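Local coordinates for beta-1,3-xylanase (Alcaligenes sp., PDB 2COV), which binds beta-1,3-xylan as the family 31 carbohydrate-binding module of a beta-1,3-xylanase, at residues Q10-N14 against V25-K30; W32-Y38 against F71-Y77. All coordinates share one frame; numbering follows the deposited sequence.

Contact 1. Residues Q10-N14 against V25-K30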
loop_
_atom_site.group_PDB
_atom_site.type_symbol
_atom_site.label_atom_id
_atom_site.label_comp_id
_atom_site.label_asym_id
_atom_site.label_seq_id
_atom_site.Cartn_x
_atom_site.Cartn_y
_atom_site.Cartn_z
ATOM N N GLN A 10 25.459 12.227 -8.095
ATOM C CA GLN A 10 26.030 10.902 -8.008
ATOM C C GLN A 10 25.029 9.749 -7.933
ATOM O O GLN A 10 25.270 8.629 -8.427
ATOM C CB GLN A 10 26.982 10.875 -6.801
ATOM C CG GLN A 10 28.262 11.655 -7.129
ATOM C CD GLN A 10 29.212 11.841 -6.022
ATOM O OE1 GLN A 10 29.036 11.347 -4.892
ATOM N NE2 GLN A 10 30.223 12.677 -6.308
ATOM N N ASP A 11 23.964 9.969 -7.218
ATOM C CA ASP A 11 23.038 8.909 -6.925
ATOM C C ASP A 11 22.312 8.449 -8.166
ATOM O O ASP A 11 21.983 9.219 -9.041
ATOM C CB ASP A 11 21.988 9.390 -5.891
ATOM C CG ASP A 11 22.505 9.465 -4.442
ATOM O OD1 ASP A 11 21.684 9.885 -3.629
ATOM O OD2 ASP A 11 23.672 9.129 -4.109
ATOM N N ASP A 12 22.143 7.152 -8.202
ATOM C CA ASP A 12 21.415 6.496 -9.290
ATOM C C ASP A 12 19.944 6.858 -9.370
ATOM O O ASP A 12 19.384 6.774 -10.450
ATOM C CB ASP A 12 21.544 5.000 -9.104
ATOM C CG ASP A 12 22.925 4.443 -9.447
ATOM O OD1 ASP A 12 23.632 5.026 -10.290
ATOM O OD2 ASP A 12 23.183 3.359 -8.907
ATOM N N PHE A 13 19.336 7.261 -8.280
ATOM C CA PHE A 13 17.948 7.676 -8.191
ATOM C C PHE A 13 17.961 9.180 -8.035
ATOM O O PHE A 13 18.421 9.682 -7.005
ATOM C CB PHE A 13 17.325 7.000 -6.964
ATOM C CG PHE A 13 15.832 7.144 -6.844
ATOM C CD1 PHE A 13 15.218 6.793 -5.647
ATOM C CD2 PHE A 13 15.018 7.652 -7.854
ATOM C CE1 PHE A 13 13.882 6.892 -5.453
ATOM C CE2 PHE A 13 13.656 7.735 -7.686
ATOM C CZ PHE A 13 13.101 7.363 -6.484
ATOM N N ASN A 14 17.571 9.926 -9.058
ATOM C CA ASN A 14 17.824 11.358 -9.017
ATOM C C ASN A 14 16.899 12.087 -9.999
ATOM O O ASN A 14 15.926 11.549 -10.503
ATOM C CB ASN A 14 19.320 11.546 -9.319
ATOM C CG ASN A 14 20.005 12.604 -8.552
ATOM O OD1 ASN A 14 21.245 12.386 -8.270
ATOM N ND2 ASN A 14 19.366 13.626 -8.203
ATOM N N VAL A 25 12.602 12.939 -13.659
ATOM C CA VAL A 25 12.923 11.988 -12.580
ATOM C C VAL A 25 13.479 10.761 -13.235
ATOM O O VAL A 25 12.983 10.311 -14.268
ATOM C CB VAL A 25 11.680 11.661 -11.748
ATOM C CG1 VAL A 25 11.985 10.643 -10.680
ATOM C CG2 VAL A 25 11.062 12.952 -11.150
ATOM N N TYR A 26 14.549 10.205 -12.715
ATOM C CA TYR A 26 15.132 9.013 -13.309
ATOM C C TYR A 26 15.760 8.094 -12.278
ATOM O O TYR A 26 16.080 8.443 -11.168
ATOM C CB TYR A 26 16.172 9.392 -14.353
ATOM C CG TYR A 26 17.430 10.064 -13.798
ATOM C CD1 TYR A 26 18.495 9.319 -13.333
ATOM C CD2 TYR A 26 17.572 11.458 -13.792
ATOM C CE1 TYR A 26 19.645 9.925 -12.842
ATOM C CE2 TYR A 26 18.710 12.039 -13.318
ATOM C CZ TYR A 26 19.739 11.304 -12.830
ATOM O OH TYR A 26 20.904 11.929 -12.374
ATOM N N HIS A 27 15.893 6.830 -12.705
ATOM C CA HIS A 27 16.658 5.847 -12.001
ATOM C C HIS A 27 17.571 5.129 -13.014
ATOM O O HIS A 27 17.099 4.535 -13.974
ATOM C CB HIS A 27 15.832 4.800 -11.264
ATOM C CG HIS A 27 16.574 4.145 -10.129
ATOM N ND1 HIS A 27 17.771 3.475 -10.311
ATOM C CD2 HIS A 27 16.371 4.198 -8.782
ATOM C CE1 HIS A 27 18.231 3.095 -9.114
ATOM N NE2 HIS A 27 17.395 3.514 -8.160
ATOM N N VAL A 28 18.872 5.178 -12.783
ATOM C CA VAL A 28 19.834 4.431 -13.571
ATOM C C VAL A 28 19.500 2.932 -13.511
ATOM O O VAL A 28 19.094 2.393 -12.494
ATOM C CB VAL A 28 21.271 4.699 -13.057
ATOM C CG1 VAL A 28 22.315 3.835 -13.772
ATOM C CG2 VAL A 28 21.594 6.157 -13.295
ATOM N N ASP A 29 19.662 2.248 -14.645
ATOM C CA ASP A 29 19.406 0.779 -14.705
ATOM C C ASP A 29 20.325 0.029 -13.762
ATOM O O ASP A 29 21.544 0.122 -13.905
ATOM C CB ASP A 29 19.644 0.351 -16.156
ATOM C CG ASP A 29 19.291 -1.072 -16.400
ATOM O OD1 ASP A 29 18.639 -1.690 -15.532
ATOM O OD2 ASP A 29 19.629 -1.526 -17.508
ATOM N N LYS A 30 19.780 -0.773 -12.866
ATOM C CA LYS A 30 20.548 -1.642 -11.938
ATOM C C LYS A 30 20.317 -3.114 -12.233
ATOM O O LYS A 30 20.694 -3.987 -11.447
ATOM C CB LYS A 30 20.146 -1.366 -10.501
ATOM C CG LYS A 30 20.349 0.068 -10.040
ATOM C CD LYS A 30 21.671 0.611 -10.395
ATOM C CE LYS A 30 22.783 -0.121 -9.756
ATOM N NZ LYS A 30 24.036 0.716 -9.704
HETATM O O HOH W 1 22.798 10.382 -11.313
#
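D12 meets V28 and H27 with both side chain and backbone, and K30 through its carboxylate. D12 CB lies 3.8 Å from H27 CE1. D12 CG comes near V28 CB and K30 NZ. D12 OD1 rests against V28, 3.7 Å from V28 CB. D12 OD2 ends in a salt bridge to K30 NZ at 2.9 Å, met on the syn side but 30° out of the carboxylate plane. K30 is bent at chi2 and chi3, which folds its ammonium back to D12. V28 N donates to D12 O, and H27 CA makes a CA-H...O contact to the same oxygen. That oxygen also sits over one face of the H27 imidazole. The contact sits at the open end of the hairpin of strands 13-19 and 22-28, away from its turn, in an all-beta module. N14 and Y26 form a hydrogen-bonded pair with two nearly straight bonds, F13 and H27 a non-hydrogen-bonded one. F13 CB packs 3.5 Å from H27 CD2; the rings are near parallel but slid apart, with planes at 28°. H27 ND1 donates to V28 O at 2.8 Å, nearly in the ring plane, which fixes the turn of the imidazole. Y26 CG lies between the backbone N and the carbonyl carbon (chi1 67°), which lays the ring alongside N14, with N14 O over one face. A water 2.7 Å from Y26 OH links the hydroxyl to D11 O.

Contact 2. Residues W32-Y38 against F71-Y77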
loop_
_atom_site.group_PDB
_atom_site.type_symbol
_atom_site.label_atom_id
_atom_site.label_comp_id
_atom_site.label_asym_id
_atom_site.label_seq_id
_atom_site.Cartn_x
_atom_site.Cartn_y
_atom_site.Cartn_z
ATOM N N TRP A 32 17.390 -4.958 -13.213
ATOM C CA TRP A 32 16.091 -5.620 -13.014
ATOM C C TRP A 32 15.552 -6.182 -14.310
ATOM O O TRP A 32 15.801 -5.599 -15.369
ATOM C CB TRP A 32 15.083 -4.665 -12.474
ATOM C CG TRP A 32 15.532 -3.801 -11.331
ATOM C CD1 TRP A 32 15.529 -4.111 -10.022
ATOM C CD2 TRP A 32 15.926 -2.453 -11.428
ATOM N NE1 TRP A 32 15.971 -3.047 -9.318
ATOM C CE2 TRP A 32 16.202 -2.011 -10.146
ATOM C CE3 TRP A 32 16.081 -1.557 -12.488
ATOM C CZ2 TRP A 32 16.606 -0.713 -9.887
ATOM C CZ3 TRP A 32 16.440 -0.282 -12.226
ATOM C CH2 TRP A 32 16.731 0.119 -10.961
ATOM N N SER A 33 14.717 -7.199 -14.263
ATOM C CA SER A 33 14.075 -7.647 -15.490
ATOM C C SER A 33 13.219 -6.533 -16.103
ATOM O O SER A 33 13.181 -6.400 -17.295
ATOM C CB SER A 33 13.270 -8.917 -15.206
ATOM O OG SER A 33 12.391 -8.794 -14.111
ATOM N N ALA A 34 12.528 -5.752 -15.298
ATOM C CA ALA A 34 11.955 -4.509 -15.735
ATOM C C ALA A 34 10.990 -4.676 -16.895
ATOM O O ALA A 34 10.945 -3.878 -17.825
ATOM C CB ALA A 34 12.995 -3.462 -15.973
ATOM N N GLY A 35 10.090 -5.674 -16.810
ATOM C CA GLY A 35 9.005 -5.776 -17.794
ATOM C C GLY A 35 8.067 -4.612 -17.799
ATOM O O GLY A 35 7.428 -4.322 -18.794
ATOM N N TRP A 36 7.910 -3.999 -16.641
ATOM C CA TRP A 36 7.228 -2.709 -16.476
ATOM C C TRP A 36 8.041 -1.853 -15.506
ATOM O O TRP A 36 8.889 -2.376 -14.748
ATOM C CB TRP A 36 5.745 -2.850 -16.024
ATOM C CG TRP A 36 5.584 -3.609 -14.734
ATOM C CD1 TRP A 36 5.299 -4.927 -14.597
ATOM C CD2 TRP A 36 5.769 -3.128 -13.372
ATOM N NE1 TRP A 36 5.275 -5.309 -13.319
ATOM C CE2 TRP A 36 5.561 -4.220 -12.527
ATOM C CE3 TRP A 36 6.063 -1.892 -12.833
ATOM C CZ2 TRP A 36 5.695 -4.108 -11.162
ATOM C CZ3 TRP A 36 6.180 -1.775 -11.457
ATOM C CH2 TRP A 36 6.047 -2.877 -10.631
ATOM N N ASN A 37 7.798 -0.527 -15.565
ATOM C CA ASN A 37 8.394 0.415 -14.609
ATOM C C ASN A 37 7.556 1.655 -14.537
ATOM O O ASN A 37 6.965 2.065 -15.540
ATOM C CB ASN A 37 9.850 0.756 -14.996
ATOM C CG ASN A 37 9.934 1.793 -16.107
ATOM O OD1 ASN A 37 10.074 2.975 -15.810
ATOM N ND2 ASN A 37 9.803 1.358 -17.384
ATOM N N TYR A 38 7.537 2.278 -13.371
ATOM C CA TYR A 38 6.889 3.575 -13.188
ATOM C C TYR A 38 7.842 4.533 -12.513
ATOM O O TYR A 38 8.524 4.162 -11.579
ATOM C CB TYR A 38 5.604 3.488 -12.375
ATOM C CG TYR A 38 4.469 2.796 -13.095
ATOM C CD1 TYR A 38 4.323 1.439 -13.049
ATOM C CD2 TYR A 38 3.560 3.519 -13.837
ATOM C CE1 TYR A 38 3.344 0.795 -13.779
ATOM C CE2 TYR A 38 2.574 2.928 -14.541
ATOM C CZ TYR A 38 2.479 1.568 -14.543
ATOM O OH TYR A 38 1.496 0.931 -15.269
ATOM N N PHE A 71 10.278 5.301 -7.711
ATOM C CA PHE A 71 10.558 4.428 -8.836
ATOM C C PHE A 71 10.071 3.055 -8.469
ATOM O O PHE A 71 10.395 2.524 -7.392
ATOM C CB PHE A 71 12.051 4.351 -9.135
ATOM C CG PHE A 71 12.402 3.508 -10.335
ATOM C CD1 PHE A 71 11.863 3.804 -11.565
ATOM C CD2 PHE A 71 13.203 2.410 -10.276
ATOM C CE1 PHE A 71 12.101 3.030 -12.690
ATOM C CE2 PHE A 71 13.506 1.643 -11.385
ATOM C CZ PHE A 71 12.944 1.941 -12.559
ATOM N N LYS A 72 9.208 2.523 -9.319
ATOM C CA LYS A 72 8.660 1.186 -9.183
ATOM C C LYS A 72 9.078 0.339 -10.363
ATOM O O LYS A 72 8.966 0.774 -11.488
ATOM C CB LYS A 72 7.118 1.199 -9.138
ATOM C CG LYS A 72 6.480 2.245 -8.312
ATOM C CD LYS A 72 4.991 2.098 -8.222
ATOM C CE LYS A 72 4.335 3.196 -7.414
ATOM N NZ LYS A 72 2.864 3.059 -7.354
ATOM N N VAL A 73 9.564 -0.860 -10.103
ATOM C CA VAL A 73 10.077 -1.662 -11.177
ATOM C C VAL A 73 9.791 -3.123 -11.026
ATOM O O VAL A 73 9.946 -3.688 -9.934
ATOM C CB VAL A 73 11.594 -1.372 -11.381
ATOM C CG1 VAL A 73 12.487 -1.802 -10.191
ATOM C CG2 VAL A 73 12.098 -2.003 -12.685
ATOM N N GLU A 74 9.383 -3.765 -12.109
ATOM C CA GLU A 74 9.208 -5.231 -12.191
ATOM C C GLU A 74 10.545 -5.888 -12.039
ATOM O O GLU A 74 11.544 -5.445 -12.557
ATOM C CB GLU A 74 8.614 -5.529 -13.568
ATOM C CG GLU A 74 8.089 -6.908 -13.740
ATOM C CD GLU A 74 9.144 -7.976 -14.021
ATOM O OE1 GLU A 74 10.067 -7.776 -14.845
ATOM O OE2 GLU A 74 8.991 -9.086 -13.405
ATOM N N ASP A 75 10.617 -6.989 -11.249
ATOM C CA ASP A 75 11.882 -7.667 -11.025
ATOM C C ASP A 75 11.669 -9.140 -10.872
ATOM O O ASP A 75 10.575 -9.612 -10.627
ATOM C CB ASP A 75 12.604 -7.106 -9.737
ATOM C CG ASP A 75 14.228 -7.392 -9.863
ATOM O OD1 ASP A 75 14.794 -7.247 -8.896
ATOM O OD2 ASP A 75 14.708 -7.805 -10.952
ATOM N N ARG A 76 12.735 -9.884 -11.107
ATOM C CA ARG A 76 12.741 -11.349 -10.823
ATOM C C ARG A 76 11.906 -12.084 -11.861
ATOM O O ARG A 76 11.375 -13.151 -11.593
ATOM C CB ARG A 76 12.219 -11.674 -9.369
ATOM C CG ARG A 76 12.655 -10.760 -8.172
ATOM C CD ARG A 76 13.851 -11.303 -7.724
ATOM N NE ARG A 76 14.645 -10.617 -6.708
ATOM C CZ ARG A 76 15.801 -11.251 -6.367
ATOM N NH1 ARG A 76 16.628 -10.749 -5.533
ATOM N NH2 ARG A 76 16.045 -12.523 -6.815
ATOM N N TYR A 77 11.766 -11.520 -13.058
ATOM C CA TYR A 77 11.180 -12.260 -14.195
ATOM C C TYR A 77 9.770 -12.742 -13.870
ATOM O O TYR A 77 9.422 -13.916 -14.011
ATOM C CB TYR A 77 12.090 -13.403 -14.690
ATOM C CG TYR A 77 13.440 -12.891 -15.107
ATOM C CD1 TYR A 77 14.489 -12.896 -14.204
ATOM C CD2 TYR A 77 13.687 -12.388 -16.385
ATOM C CE1 TYR A 77 15.763 -12.337 -14.518
ATOM C CE2 TYR A 77 15.005 -11.827 -16.696
ATOM C CZ TYR A 77 15.979 -11.815 -15.741
ATOM O OH TYR A 77 17.239 -11.252 -16.074
#
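The W32 indole takes V73 CG1 over one face, 3.6 Å from the centroid of its five-membered ring and almost on the normal. The D75 carboxylate stands at its edge, nearly perpendicular to it, with D75 OD1 3.4 Å from W32 CD1. W32 and F71 meet obliquely, CH2 to CE2. The W36 indole has E74 CB and V73 C over one face, E74 CB 3.4 Å from the centroid of the five-membered ring, and K72 CB at its edge. W36 CG sits between backbone N and carbonyl carbon (chi1 57°), which turns the indole over E74. Its NE1 bonds to Y38 OH of a neighbouring subunit. Replacing W36 by alanine is likely to uncover the aliphatic part of E74 and leave that hydroxyl without its mate. The Y77 ring takes S33 CB on one face.

E74 OE1 is gripped twice, by S33 OG at 2.6 Å from above the carboxylate plane and by G35 N at 2.9 Å on the anti side. A bend at chi2 brings the E74 carboxylate there. S33 OG in turn accepts from Y77 N at 3.0 Å. Backbone bonds join K72 with Y38 and E74 with W36. This antiparallel pairing of strands 37-41 and 66-75 is continued by the 33-36 loop, tied to E74 O by A34 N as well, in an all-beta module consistent with the immunoglobulin-like beta-sandwich of the E-set clan.

How the contacts relate
Contact 1 and contact 2 have centres about 14 Å apart. They come in series along the chain: 10-14 and 25-30 pair first, then 32-38 follows a few residues after strand 22-28 and meets 71-77 much later. Both reach the same antiparallel sheet, and both join strands that are adjacent in it. Contact 1 includes the outermost strand 13-19, while contact 2 joins strands 37-41 and 66-75. They touch directly through aromatic side chains. H27 packs on W32 and F71, and F13 CZ lies 3.7 Å from F71 N. The local hairpin and the long-range strand pair therefore share one aromatic cluster inside a single family 31 module.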